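Local structure of rhamnonate dehydratase (Gibberella zeae PH-1, 3FXG) at residues D7-K12 against A73-V78; K12-F17 against R99-A104; D105-N110 against D142-V147; P151-I156 against D379-G384; P297-L302 against H325-Y330. The protein probably catalyses the magnesium-dependent dehydration of L-rhamnonate to the 2-keto-3-deoxy acid, as a lyase of the enolase superfamily. All coordinates share one frame; numbering follows the deposited sequence.

Contact 1: residues D7-K12 against A73-V78; sequences DFPKIK and ATDGTV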
# COMPACT_ATOMS: atom_id res chain seq x y z
N ASP A 7 -12.36 -40.59 35.17
CA ASP A 7 -12.77 -39.62 36.18
C ASP A 7 -11.47 -38.90 36.53
O ASP A 7 -10.68 -39.39 37.34
CB ASP A 7 -13.32 -40.32 37.41
CG ASP A 7 -13.87 -39.35 38.44
OD1 ASP A 7 -14.14 -39.78 39.58
OD2 ASP A 7 -14.06 -38.16 38.10
N PHE A 8 -11.25 -37.74 35.91
CA PHE A 8 -10.03 -36.97 36.12
C PHE A 8 -10.07 -36.14 37.40
O PHE A 8 -11.06 -35.47 37.68
CB PHE A 8 -9.79 -36.04 34.93
CG PHE A 8 -8.35 -35.96 34.50
CD1 PHE A 8 -7.81 -36.91 33.64
CD2 PHE A 8 -7.54 -34.93 34.95
CE1 PHE A 8 -6.48 -36.84 33.24
CE2 PHE A 8 -6.20 -34.85 34.56
CZ PHE A 8 -5.67 -35.81 33.70
N PRO A 9 -8.99 -36.17 38.19
CA PRO A 9 -8.96 -35.39 39.43
C PRO A 9 -8.98 -33.89 39.18
O PRO A 9 -8.38 -33.40 38.22
CB PRO A 9 -7.66 -35.86 40.10
CG PRO A 9 -6.79 -36.22 38.94
CD PRO A 9 -7.75 -36.94 38.02
N LYS A 10 -9.69 -33.15 40.03
CA LYS A 10 -9.79 -31.70 39.92
C LYS A 10 -8.65 -31.05 40.71
O LYS A 10 -7.96 -31.72 41.47
CB LYS A 10 -11.12 -31.21 40.50
CG LYS A 10 -12.37 -31.74 39.79
CD LYS A 10 -12.49 -31.20 38.38
CE LYS A 10 -13.94 -31.21 37.91
NZ LYS A 10 -14.56 -32.56 37.96
N ILE A 11 -8.46 -29.75 40.52
CA ILE A 11 -7.42 -29.03 41.24
C ILE A 11 -7.89 -28.82 42.68
O ILE A 11 -8.99 -28.31 42.91
CB ILE A 11 -7.14 -27.65 40.62
CG1 ILE A 11 -6.54 -27.82 39.23
CG2 ILE A 11 -6.20 -26.86 41.53
CD1 ILE A 11 -6.41 -26.52 38.45
N LYS A 12 -7.06 -29.23 43.63
CA LYS A 12 -7.38 -29.12 45.04
C LYS A 12 -6.73 -27.91 45.71
O LYS A 12 -7.38 -27.20 46.48
CB LYS A 12 -6.94 -30.40 45.76
CG LYS A 12 -7.17 -30.38 47.26
CD LYS A 12 -6.68 -31.68 47.90
CE LYS A 12 -6.94 -31.69 49.40
NZ LYS A 12 -6.53 -32.98 50.03
N ALA A 73 -3.67 -32.01 42.81
CA ALA A 73 -4.97 -32.51 42.38
C ALA A 73 -5.61 -33.28 43.53
O ALA A 73 -4.95 -33.62 44.51
CB ALA A 73 -4.82 -33.41 41.16
N THR A 74 -6.91 -33.56 43.40
CA THR A 74 -7.65 -34.28 44.44
C THR A 74 -7.16 -35.71 44.66
O THR A 74 -7.51 -36.33 45.67
CB THR A 74 -9.15 -34.32 44.11
OG1 THR A 74 -9.34 -34.82 42.78
CG2 THR A 74 -9.75 -32.92 44.20
N ASP A 75 -6.37 -36.24 43.74
CA ASP A 75 -5.87 -37.61 43.88
C ASP A 75 -4.48 -37.59 44.53
O ASP A 75 -3.84 -38.63 44.67
CB ASP A 75 -5.80 -38.30 42.52
CG ASP A 75 -4.70 -37.75 41.64
OD1 ASP A 75 -4.32 -36.57 41.82
OD2 ASP A 75 -4.21 -38.48 40.76
N GLY A 76 -4.03 -36.40 44.91
CA GLY A 76 -2.73 -36.27 45.54
C GLY A 76 -1.59 -36.00 44.57
O GLY A 76 -0.47 -35.72 44.98
N THR A 77 -1.87 -36.08 43.27
CA THR A 77 -0.83 -35.83 42.27
C THR A 77 -0.48 -34.35 42.30
O THR A 77 -1.36 -33.50 42.41
CB THR A 77 -1.30 -36.21 40.86
OG1 THR A 77 -1.76 -37.57 40.85
CG2 THR A 77 -0.16 -36.06 39.86
N VAL A 78 0.81 -34.04 42.19
CA VAL A 78 1.26 -32.66 42.22
C VAL A 78 2.09 -32.29 41.00
O VAL A 78 3.08 -32.95 40.67
CB VAL A 78 2.11 -32.36 43.48
CG1 VAL A 78 2.58 -30.90 43.46
CG2 VAL A 78 1.30 -32.64 44.75
O HOH W 1 -11.79 -34.64 41.90
O HOH W 2 -4.66 -34.28 47.40
O HOH W 3 -8.07 -34.83 48.27

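Contact 2: residues K12-F17 against R99-A104; sequences KAIRSF and RFLIGA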
# COMPACT_ATOMS: atom_id res chain seq x y z
N LYS A 12 -7.06 -29.23 43.63
CA LYS A 12 -7.38 -29.12 45.04
C LYS A 12 -6.73 -27.91 45.71
O LYS A 12 -7.38 -27.20 46.48
CB LYS A 12 -6.94 -30.40 45.76
CG LYS A 12 -7.17 -30.38 47.26
CD LYS A 12 -6.68 -31.68 47.90
CE LYS A 12 -6.94 -31.69 49.40
NZ LYS A 12 -6.53 -32.98 50.03
N ALA A 13 -5.46 -27.68 45.40
CA ALA A 13 -4.75 -26.56 46.00
C ALA A 13 -3.57 -26.09 45.16
O ALA A 13 -3.09 -26.80 44.27
CB ALA A 13 -4.25 -26.96 47.39
N ILE A 14 -3.13 -24.87 45.44
CA ILE A 14 -1.99 -24.29 44.75
C ILE A 14 -1.09 -23.63 45.79
O ILE A 14 -1.56 -22.93 46.69
CB ILE A 14 -2.41 -23.25 43.69
CG1 ILE A 14 -1.18 -22.67 43.00
CG2 ILE A 14 -3.22 -22.14 44.33
CD1 ILE A 14 -1.48 -21.90 41.72
N ARG A 15 0.21 -23.90 45.69
CA ARG A 15 1.18 -23.34 46.61
C ARG A 15 2.29 -22.66 45.81
O ARG A 15 2.59 -23.07 44.69
CB ARG A 15 1.78 -24.46 47.48
CG ARG A 15 0.78 -25.20 48.37
CD ARG A 15 1.46 -26.33 49.14
NE ARG A 15 1.83 -27.46 48.29
CZ ARG A 15 1.00 -28.45 47.96
NH1 ARG A 15 -0.24 -28.46 48.41
NH2 ARG A 15 1.43 -29.44 47.18
N SER A 16 2.89 -21.62 46.37
CA SER A 16 3.98 -20.93 45.68
C SER A 16 5.12 -20.71 46.66
O SER A 16 4.90 -20.51 47.86
CB SER A 16 3.51 -19.59 45.10
OG SER A 16 3.18 -18.66 46.11
N PHE A 17 6.34 -20.74 46.14
CA PHE A 17 7.53 -20.56 46.95
C PHE A 17 8.53 -19.67 46.24
O PHE A 17 8.61 -19.66 45.01
CB PHE A 17 8.21 -21.91 47.19
CG PHE A 17 7.33 -22.92 47.86
CD1 PHE A 17 7.30 -23.02 49.25
CD2 PHE A 17 6.53 -23.78 47.10
CE1 PHE A 17 6.48 -23.96 49.88
CE2 PHE A 17 5.71 -24.72 47.72
CZ PHE A 17 5.68 -24.80 49.11
N ARG A 99 -8.19 -18.04 42.35
CA ARG A 99 -9.64 -18.13 42.22
C ARG A 99 -10.12 -18.88 40.98
O ARG A 99 -11.21 -19.46 40.99
CB ARG A 99 -10.25 -16.72 42.22
CG ARG A 99 -10.04 -15.93 40.93
CD ARG A 99 -10.53 -14.49 41.10
NE ARG A 99 -9.66 -13.73 42.00
CZ ARG A 99 -10.00 -12.57 42.56
NH1 ARG A 99 -11.19 -12.03 42.33
NH2 ARG A 99 -9.14 -11.95 43.37
N PHE A 100 -9.34 -18.86 39.91
CA PHE A 100 -9.73 -19.54 38.68
C PHE A 100 -9.34 -21.01 38.66
O PHE A 100 -9.89 -21.80 37.89
CB PHE A 100 -9.08 -18.85 37.47
CG PHE A 100 -9.34 -17.38 37.40
CD1 PHE A 100 -10.60 -16.90 37.06
CD2 PHE A 100 -8.33 -16.47 37.69
CE1 PHE A 100 -10.85 -15.53 37.01
CE2 PHE A 100 -8.57 -15.10 37.65
CZ PHE A 100 -9.83 -14.63 37.31
N LEU A 101 -8.40 -21.37 39.52
CA LEU A 101 -7.88 -22.73 39.56
C LEU A 101 -8.53 -23.73 40.51
O LEU A 101 -8.78 -24.87 40.14
CB LEU A 101 -6.38 -22.68 39.84
CG LEU A 101 -5.58 -21.73 38.95
CD1 LEU A 101 -4.17 -21.59 39.49
CD2 LEU A 101 -5.58 -22.25 37.52
N ILE A 102 -8.79 -23.31 41.75
CA ILE A 102 -9.37 -24.23 42.73
C ILE A 102 -10.70 -24.83 42.27
O ILE A 102 -11.63 -24.12 41.92
CB ILE A 102 -9.58 -23.54 44.10
CG1 ILE A 102 -8.29 -22.86 44.56
CG2 ILE A 102 -10.01 -24.58 45.13
CD1 ILE A 102 -7.08 -23.78 44.61
N GLY A 103 -10.76 -26.16 42.27
CA GLY A 103 -11.97 -26.86 41.87
C GLY A 103 -12.11 -27.09 40.37
O GLY A 103 -13.04 -27.77 39.93
N ALA A 104 -11.18 -26.55 39.59
CA ALA A 104 -11.23 -26.70 38.13
C ALA A 104 -10.63 -28.00 37.62
O ALA A 104 -9.82 -28.63 38.29
CB ALA A 104 -10.53 -25.51 37.47

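Contact 3: residues D105-N110 against D142-V147; sequences DPRNTN and DLLGKV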
# COMPACT_ATOMS: atom_id res chain seq x y z
N ASP A 105 -11.04 -28.39 36.42
CA ASP A 105 -10.52 -29.59 35.78
C ASP A 105 -9.22 -29.11 35.14
O ASP A 105 -9.24 -28.23 34.29
CB ASP A 105 -11.48 -30.08 34.69
CG ASP A 105 -11.09 -31.44 34.13
OD1 ASP A 105 -9.90 -31.66 33.84
OD2 ASP A 105 -11.99 -32.29 33.97
N PRO A 106 -8.07 -29.68 35.55
CA PRO A 106 -6.78 -29.27 34.98
C PRO A 106 -6.63 -29.47 33.48
O PRO A 106 -5.70 -28.95 32.87
CB PRO A 106 -5.77 -30.07 35.80
CG PRO A 106 -6.54 -31.32 36.12
CD PRO A 106 -7.89 -30.79 36.51
N ARG A 107 -7.54 -30.24 32.88
CA ARG A 107 -7.47 -30.47 31.44
C ARG A 107 -8.03 -29.28 30.67
O ARG A 107 -7.86 -29.19 29.45
CB ARG A 107 -8.24 -31.74 31.07
CG ARG A 107 -7.58 -33.02 31.57
CD ARG A 107 -8.47 -34.23 31.34
NE ARG A 107 -9.77 -34.06 31.99
CZ ARG A 107 -10.76 -34.95 31.93
NH1 ARG A 107 -10.60 -36.08 31.26
NH2 ARG A 107 -11.90 -34.71 32.56
N ASN A 108 -8.69 -28.37 31.38
CA ASN A 108 -9.26 -27.17 30.76
C ASN A 108 -8.20 -26.09 30.60
O ASN A 108 -8.37 -24.96 31.06
CB ASN A 108 -10.43 -26.64 31.60
CG ASN A 108 -11.64 -27.56 31.56
OD1 ASN A 108 -11.75 -28.41 30.69
ND2 ASN A 108 -12.56 -27.37 32.50
N THR A 109 -7.10 -26.44 29.95
CA THR A 109 -6.00 -25.50 29.75
C THR A 109 -6.41 -24.26 28.97
O THR A 109 -6.01 -23.15 29.32
CB THR A 109 -4.83 -26.19 29.03
OG1 THR A 109 -5.30 -26.88 27.87
CG2 THR A 109 -4.17 -27.18 29.96
N ASN A 110 -7.21 -24.44 27.92
CA ASN A 110 -7.65 -23.29 27.13
C ASN A 110 -8.52 -22.33 27.94
O ASN A 110 -8.32 -21.12 27.89
CB ASN A 110 -8.41 -23.76 25.88
CG ASN A 110 -7.48 -24.30 24.80
OD1 ASN A 110 -6.27 -24.11 24.87
ND2 ASN A 110 -8.05 -24.94 23.79
N ASP A 142 2.49 -30.08 33.73
CA ASP A 142 3.29 -31.05 34.47
C ASP A 142 2.32 -32.00 35.18
O ASP A 142 2.52 -33.21 35.19
CB ASP A 142 4.18 -30.33 35.49
CG ASP A 142 5.18 -31.27 36.18
OD1 ASP A 142 5.94 -31.96 35.47
OD2 ASP A 142 5.19 -31.31 37.43
N LEU A 143 1.28 -31.43 35.78
CA LEU A 143 0.26 -32.21 36.48
C LEU A 143 -0.46 -33.17 35.53
O LEU A 143 -0.68 -34.33 35.86
CB LEU A 143 -0.75 -31.27 37.14
CG LEU A 143 -2.01 -31.89 37.74
CD1 LEU A 143 -1.63 -32.84 38.87
CD2 LEU A 143 -2.93 -30.78 38.25
N LEU A 144 -0.83 -32.67 34.36
CA LEU A 144 -1.53 -33.50 33.38
C LEU A 144 -0.67 -34.69 32.96
O LEU A 144 -1.17 -35.81 32.84
CB LEU A 144 -1.91 -32.67 32.14
CG LEU A 144 -2.98 -31.60 32.36
CD1 LEU A 144 -3.20 -30.83 31.06
CD2 LEU A 144 -4.29 -32.26 32.81
N GLY A 145 0.61 -34.45 32.74
CA GLY A 145 1.50 -35.52 32.35
C GLY A 145 1.64 -36.55 33.46
O GLY A 145 1.69 -37.76 33.20
N LYS A 146 1.69 -36.08 34.70
CA LYS A 146 1.83 -36.98 35.84
C LYS A 146 0.58 -37.82 36.08
O LYS A 146 0.68 -39.01 36.37
CB LYS A 146 2.21 -36.19 37.09
CG LYS A 146 3.66 -35.75 37.07
CD LYS A 146 4.02 -34.77 38.16
CE LYS A 146 5.51 -34.44 38.08
NZ LYS A 146 5.92 -33.39 39.03
N VAL A 147 -0.59 -37.21 35.92
CA VAL A 147 -1.83 -37.96 36.12
C VAL A 147 -1.96 -39.06 35.07
O VAL A 147 -2.37 -40.18 35.39
CB VAL A 147 -3.06 -37.03 36.04
CG1 VAL A 147 -4.34 -37.86 36.09
CG2 VAL A 147 -3.04 -36.05 37.21

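Contact 4: residues P151-I156 against D379-G384; sequences PVYRLI and DLDKPG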
# COMPACT_ATOMS: atom_id res chain seq x y z
N PRO A 151 4.88 -38.20 29.16
CA PRO A 151 5.71 -37.00 29.08
C PRO A 151 4.84 -35.93 28.43
O PRO A 151 3.94 -36.26 27.66
CB PRO A 151 6.85 -37.42 28.15
CG PRO A 151 6.86 -38.93 28.24
CD PRO A 151 5.39 -39.26 28.29
N VAL A 152 5.09 -34.66 28.73
CA VAL A 152 4.28 -33.59 28.14
C VAL A 152 4.30 -33.61 26.61
O VAL A 152 3.27 -33.39 25.97
CB VAL A 152 4.74 -32.20 28.63
CG1 VAL A 152 4.06 -31.09 27.83
CG2 VAL A 152 4.39 -32.04 30.11
N TYR A 153 5.46 -33.88 26.02
CA TYR A 153 5.55 -33.87 24.56
C TYR A 153 4.60 -34.88 23.90
O TYR A 153 4.12 -34.65 22.79
CB TYR A 153 7.00 -34.09 24.11
CG TYR A 153 7.51 -35.52 24.06
CD1 TYR A 153 7.39 -36.29 22.90
CD2 TYR A 153 8.16 -36.09 25.16
CE1 TYR A 153 7.91 -37.58 22.82
CE2 TYR A 153 8.70 -37.39 25.09
CZ TYR A 153 8.57 -38.12 23.92
OH TYR A 153 9.12 -39.38 23.83
N ARG A 154 4.30 -35.98 24.59
CA ARG A 154 3.39 -36.99 24.05
C ARG A 154 1.93 -36.54 24.13
O ARG A 154 1.04 -37.20 23.60
CB ARG A 154 3.54 -38.31 24.81
CG ARG A 154 4.87 -39.01 24.58
CD ARG A 154 5.03 -39.45 23.14
NE ARG A 154 6.22 -40.29 22.97
CZ ARG A 154 6.74 -40.63 21.79
NH1 ARG A 154 6.18 -40.20 20.67
NH2 ARG A 154 7.83 -41.38 21.75
N LEU A 155 1.70 -35.41 24.80
CA LEU A 155 0.35 -34.87 24.96
C LEU A 155 0.07 -33.68 24.05
O LEU A 155 -1.07 -33.24 23.92
CB LEU A 155 0.13 -34.42 26.41
CG LEU A 155 0.28 -35.47 27.52
CD1 LEU A 155 -0.02 -34.82 28.88
CD2 LEU A 155 -0.68 -36.61 27.26
N ILE A 156 1.11 -33.16 23.40
CA ILE A 156 0.93 -31.99 22.55
C ILE A 156 1.33 -32.16 21.08
O ILE A 156 1.73 -31.20 20.43
CB ILE A 156 1.68 -30.77 23.12
CG1 ILE A 156 3.18 -31.10 23.24
CG2 ILE A 156 1.12 -30.41 24.49
CD1 ILE A 156 4.02 -29.92 23.71
N ASP A 379 15.45 -39.05 26.44
CA ASP A 379 15.83 -38.19 27.56
C ASP A 379 14.60 -37.53 28.18
O ASP A 379 14.61 -37.15 29.35
CB ASP A 379 16.78 -37.07 27.10
CG ASP A 379 18.11 -37.59 26.59
OD1 ASP A 379 18.68 -38.51 27.21
OD2 ASP A 379 18.60 -37.04 25.58
N LEU A 380 13.54 -37.38 27.39
CA LEU A 380 12.32 -36.73 27.86
C LEU A 380 11.24 -37.69 28.33
O LEU A 380 10.16 -37.26 28.74
CB LEU A 380 11.76 -35.84 26.75
CG LEU A 380 12.75 -34.85 26.11
CD1 LEU A 380 12.03 -34.03 25.05
CD2 LEU A 380 13.33 -33.95 27.19
N ASP A 381 11.51 -38.99 28.29
CA ASP A 381 10.51 -39.97 28.69
C ASP A 381 10.34 -40.17 30.19
O ASP A 381 10.74 -41.19 30.75
CB ASP A 381 10.76 -41.32 28.01
CG ASP A 381 10.34 -41.31 26.54
OD1 ASP A 381 9.37 -40.60 26.20
OD2 ASP A 381 10.96 -42.02 25.73
N LYS A 382 9.72 -39.19 30.83
CA LYS A 382 9.42 -39.21 32.25
C LYS A 382 8.09 -38.47 32.37
O LYS A 382 7.74 -37.66 31.51
CB LYS A 382 10.51 -38.48 33.05
CG LYS A 382 11.84 -39.23 33.07
CD LYS A 382 12.89 -38.47 33.85
CE LYS A 382 14.23 -39.19 33.80
NZ LYS A 382 15.33 -38.37 34.37
N PRO A 383 7.31 -38.76 33.43
CA PRO A 383 6.01 -38.11 33.63
C PRO A 383 6.08 -36.58 33.64
O PRO A 383 6.99 -36.01 34.24
CB PRO A 383 5.55 -38.68 34.96
CG PRO A 383 6.16 -40.06 34.97
CD PRO A 383 7.55 -39.78 34.47
N GLY A 384 5.13 -35.94 32.97
CA GLY A 384 5.11 -34.48 32.93
C GLY A 384 6.35 -33.91 32.28
O GLY A 384 6.75 -34.36 31.20
O HOH W 4 7.15 -41.82 25.38
O HOH W 5 10.37 -42.57 23.11

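Contact 5: residues P297-L302 against H325-Y330; sequences PDVMWL and HASGPY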
# COMPACT_ATOMS: atom_id res chain seq x y z
N PRO A 297 10.12 -16.91 21.55
CA PRO A 297 9.47 -16.65 22.83
C PRO A 297 10.09 -17.48 23.94
O PRO A 297 10.70 -18.52 23.68
CB PRO A 297 8.03 -17.06 22.57
CG PRO A 297 8.19 -18.20 21.63
CD PRO A 297 9.24 -17.69 20.66
N ASP A 298 9.95 -17.02 25.18
CA ASP A 298 10.43 -17.76 26.34
C ASP A 298 9.15 -18.37 26.89
O ASP A 298 8.21 -17.64 27.20
CB ASP A 298 11.07 -16.83 27.37
CG ASP A 298 11.66 -17.58 28.55
OD1 ASP A 298 10.89 -18.27 29.25
OD2 ASP A 298 12.88 -17.50 28.77
N VAL A 299 9.11 -19.69 26.99
CA VAL A 299 7.91 -20.38 27.46
C VAL A 299 7.48 -19.99 28.87
O VAL A 299 6.30 -20.09 29.21
CB VAL A 299 8.09 -21.91 27.40
CG1 VAL A 299 9.11 -22.36 28.42
CG2 VAL A 299 6.75 -22.60 27.63
N MSE A 300 8.42 -19.55 29.69
CA MSE A 300 8.10 -19.15 31.06
C MSE A 300 7.65 -17.69 31.13
O MSE A 300 7.26 -17.22 32.20
CB MSE A 300 9.31 -19.36 31.97
CG MSE A 300 9.65 -20.82 32.25
SE MSE A 300 11.29 -21.00 33.28
CE MSE A 300 12.53 -20.71 31.84
N TRP A 301 7.69 -16.99 30.01
CA TRP A 301 7.32 -15.58 30.01
C TRP A 301 6.13 -15.17 29.13
O TRP A 301 5.30 -14.37 29.55
CB TRP A 301 8.52 -14.71 29.59
CG TRP A 301 9.81 -14.96 30.34
CD1 TRP A 301 9.97 -15.66 31.51
CD2 TRP A 301 11.12 -14.48 29.99
NE1 TRP A 301 11.29 -15.64 31.90
CE2 TRP A 301 12.02 -14.92 30.98
CE3 TRP A 301 11.61 -13.71 28.92
CZ2 TRP A 301 13.39 -14.62 30.95
CZ3 TRP A 301 12.98 -13.41 28.88
CH2 TRP A 301 13.85 -13.87 29.89
N LEU A 302 6.06 -15.72 27.91
CA LEU A 302 5.02 -15.35 26.95
C LEU A 302 3.56 -15.64 27.30
O LEU A 302 2.66 -15.01 26.74
CB LEU A 302 5.30 -15.96 25.57
CG LEU A 302 4.58 -17.28 25.25
CD1 LEU A 302 4.52 -17.50 23.75
CD2 LEU A 302 5.29 -18.44 25.95
N HIS A 325 13.47 -19.20 23.67
CA HIS A 325 14.63 -18.74 24.42
C HIS A 325 14.90 -19.65 25.62
O HIS A 325 14.09 -19.70 26.55
CB HIS A 325 14.39 -17.30 24.88
CG HIS A 325 15.36 -16.82 25.92
ND1 HIS A 325 15.23 -17.12 27.25
CD2 HIS A 325 16.48 -16.06 25.81
CE1 HIS A 325 16.22 -16.57 27.93
NE2 HIS A 325 16.99 -15.92 27.08
N ALA A 326 16.03 -20.35 25.59
CA ALA A 326 16.44 -21.26 26.66
C ALA A 326 15.25 -22.10 27.13
O ALA A 326 14.76 -22.95 26.39
CB ALA A 326 17.02 -20.46 27.82
N SER A 327 14.82 -21.87 28.37
CA SER A 327 13.67 -22.54 28.97
C SER A 327 13.77 -24.00 29.44
O SER A 327 12.84 -24.52 30.05
CB SER A 327 12.46 -22.41 28.04
OG SER A 327 12.13 -21.05 27.82
N GLY A 328 14.89 -24.66 29.17
CA GLY A 328 15.04 -26.04 29.61
C GLY A 328 13.96 -27.00 29.14
O GLY A 328 13.44 -26.85 28.04
N PRO A 329 13.60 -28.01 29.95
CA PRO A 329 12.56 -28.99 29.60
C PRO A 329 11.24 -28.40 29.12
O PRO A 329 10.54 -29.00 28.30
CB PRO A 329 12.40 -29.79 30.89
CG PRO A 329 13.80 -29.80 31.43
CD PRO A 329 14.22 -28.35 31.24
N TYR A 330 10.88 -27.22 29.62
CA TYR A 330 9.64 -26.59 29.20
C TYR A 330 9.70 -26.29 27.71
O TYR A 330 8.68 -26.28 27.02
CB TYR A 330 9.40 -25.30 29.99
CG TYR A 330 9.42 -25.53 31.48
CD1 TYR A 330 8.71 -26.58 32.06
CD2 TYR A 330 10.19 -24.71 32.32
CE1 TYR A 330 8.75 -26.82 33.43
CE2 TYR A 330 10.24 -24.94 33.69
CZ TYR A 330 9.52 -26.00 34.24
OH TYR A 330 9.59 -26.25 35.59

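Contact 1: residues D7-K12 against A73-V78
The antiparallel sheet of the N-terminal domain starts here, where K10 and I11, leading into strand 11-19, meet A73 and T74 at the turn of the hairpin formed by strands 66-73 and 78-84. I11 and A73 form a non-hydrogen-bonded antiparallel pair with diverging side chains, and just beside it T74 N donates to K10 O (2.9 Å). A73 CA lies 3.2 Å from the same K10 O in a CA-H...O contact, giving this carbonyl two approaches from the hairpin. P9 packs against the turn through CB and CG: its CB is 3.9 Å from A73 CB, and its CG is 3.7 Å from D75 CG. Following on from the type I turn A73 to G76, D75 OD1 accepts from T77 N in an Asx turn, while OD2 takes the T77 hydroxyl (OG1 to OD2, 2.6 Å). K12 CB rests against the A73-T74 peptide; beyond it the extended chain, CG anti to the backbone N (chi1 178°), leads away to NZ, where one water links it to T74 O. Another water joins the two segments at K10, accepting from K10 N at 3.2 Å and lying 2.6 Å from T74 OG1.

Contact 2: residues K12-F17 against R99-A104
I14 and L101 meet by their terminal methyls, and the path of the isoleucine explains how a strand reaches the end of a helix here without any hydrogen bond between the two segments. From CB, which is directed at the residues 99-104, I14 divides. CG2 takes the branch nearer I102 and stands 4.2 Å from its CD1. CG1 lies anti to the backbone N (chi1 180°), and with chi2 at 166° the chain stays extended and delivers CD1 to L101 CD1 at 3.5 Å, a close methyl-to-methyl contact. V69 of the adjacent strand 66-73 and V93 and E98 of helix 86-101 also touch I14, so the residue is buried.

I102 adds a second contact. Its bent chain brings CD1 over the strand backbone, 3.9 Å from A13 CA and equally far from K12 O. The strand is irregular just there: K12 and A13 both face E72 in a classic beta bulge. On the partner side, L101 to A104 form a type II turn, closed by A104 N to L101 O (3.0 Å), with G103 at a positive phi where a side chain would run into the carbonyl O of I102. The preceding F100 turns to the third subunit, meeting Y52 of that chain edge-to-face.

Strand 11-19 thus lies against the end of helix 86-101 through aliphatic tips, the sheet-on-helix packing of the alpha+beta N-terminal domain of the enolase superfamily.

Contact 3: residues D105-N110 against D142-V147
L144 and P106 meet in a helix-to-turn contact in the N-terminal domain, where helix 128-148 lies against the type I turn from D105 to N108 that leads into helix 109-119. The leucine is thrust into the turn with its two methyls spread. CG, anti to its own carbonyl carbon (chi1 -68°), lies 3.8 Å from P106 O. CD1 is 3.6 Å from P106 O and 3.9 Å from T109 CG2; CD2 meets R107 CG at 3.6 Å. The L144 and R107 side chains cross at about a right angle, and the leucine touches R107 at CG, near its base, while the guanidinium turns elsewhere. One residue earlier on the helix, L143 touches the proline with its CD2, 3.8 Å from P106 CB. No hydrogen bond links the two segments; the contact rests on van der Waals packing, the L144 methyls lying against P106 O as well as against carbons.

What shapes the turn is polar. R107, its chain bent at chi3, grips D105 side-on through NE and NH2, with the carboxylate carbon in the guanidinium plane; its NH1 has a further salt bridge to E150 of the second subunit. D105 OD1 also closes an Asx turn, so this single oxygen takes two donors: R107 N at 2.9 Å on its anti side and R107 NE on its syn side. The other oxygen, D105 OD2, receives R107 NH2 at 2.8 Å through its syn lone pair, with an angle of 172°.

Contact 4: residues P151-I156 against D379-G384
Y153 and D381 make the shorter of the two direct hydrogen bonds between the segments, the tyrosine hydroxyl OH donating to OD1 at 2.7 Å. The donor arrives on the syn side of that oxygen, 27° out of the carboxylate plane, and the ring and carboxylate planes differ by 28°. Next comes a backbone bond, V152 N to G384 O at 3.0 Å, part of a single bridge between P151 and G384. R154 reaches the same carboxylate through water. One water accepts from R154 NE and donates to D381 OD1, a second donates to D381 OD2 and accepts a weak bond from R154 NH2, and both waters lie at the edge of the guanidinium in its plane. That group is turned over the tyrosine, Y153 CE1 lying 3.2 Å above the guanidinium plane toward its rim.

Around this polar centre, carbon atoms pack on carbonyls and on one another. P151 CA is 3.2 Å from K382 O in a CA-H...O contact, and P151 CB is 3.4 Å from L380 O. Y153 CE2 rests 3.8 Å from L380 CB, and L380 packs on Y332 and H333 of helix 329-335. V5 of the second subunit covers P151 and D381.

A carboxylate that accepts hydrogen bonds from a tyrosine hydroxyl and two waters would probably stay ionised; with R154 NE 4.5 Å from D381 OD1, too far for a salt bridge, direct bonds and water bridges join the two loops.

Contact 5: residues P297-L302 against H325-Y330
The D298 and H325 backbones run close, CA atoms 4.7 Å apart, with H325 N donating to P297 O at 2.9 Å from above the carbonyl plane. Past D298 the chain coils tightly, W301 N and L302 N both bonding to D298 O. Across from it, A326, S327 and G328 all have positive phi just before helix 329-335.

D298, its CG anti to the backbone N (chi1 -177°), splits its carboxylate between the segments. OD1 accepts from M300 N at 2.8 Å in an Asx turn. OD2 receives H325 ND1 at 2.8 Å on its anti side, the bond somewhat bent (141°), and also takes a bond from Y28 OH; it sits 3.5 Å above the W301 ring plane, over the centre. S327 OG donates to H325 O and weakly accepts from V299 N. V299 CG1 presses on Y330 CB at 3.3 Å, and the selenomethionine M300 lies beside Y330 in a Met-aromatic contact, SE 5.1 Å from the ring centroid.

The H325 side chain comes to about 4 Å, nearest atoms, from the magnesium ion held by D222, E248 and E275. A His-carboxylate pair beside the metal, on barrel loops, is consistent with the paired histidine and aspartate of mandelate racemase relatives.

From the N terminus, residues 7-12 and 12-17 share K12 and open contacts 1 and 2. Their partners follow at 73-78 and 99-104, so the two loops cross, and backbone hydrogen bonds between I11 and residues G103 and A104 join them. Contact 3, whose first segment directly follows contact 2, closes next, bringing helix 128-148 against the turn before helix 109-119. It touches contact 1 through F8 and P9 and contact 4 through L155 and P383. Contact 4 then spans most of the remaining chain, 151-156 to 379-384, linking the N-terminal region to the end of the barrel. Contact 5 lies within that span, closing the short loop around helix 305-316 beside the magnesium site, about 16 Å from contact 4 centre to centre.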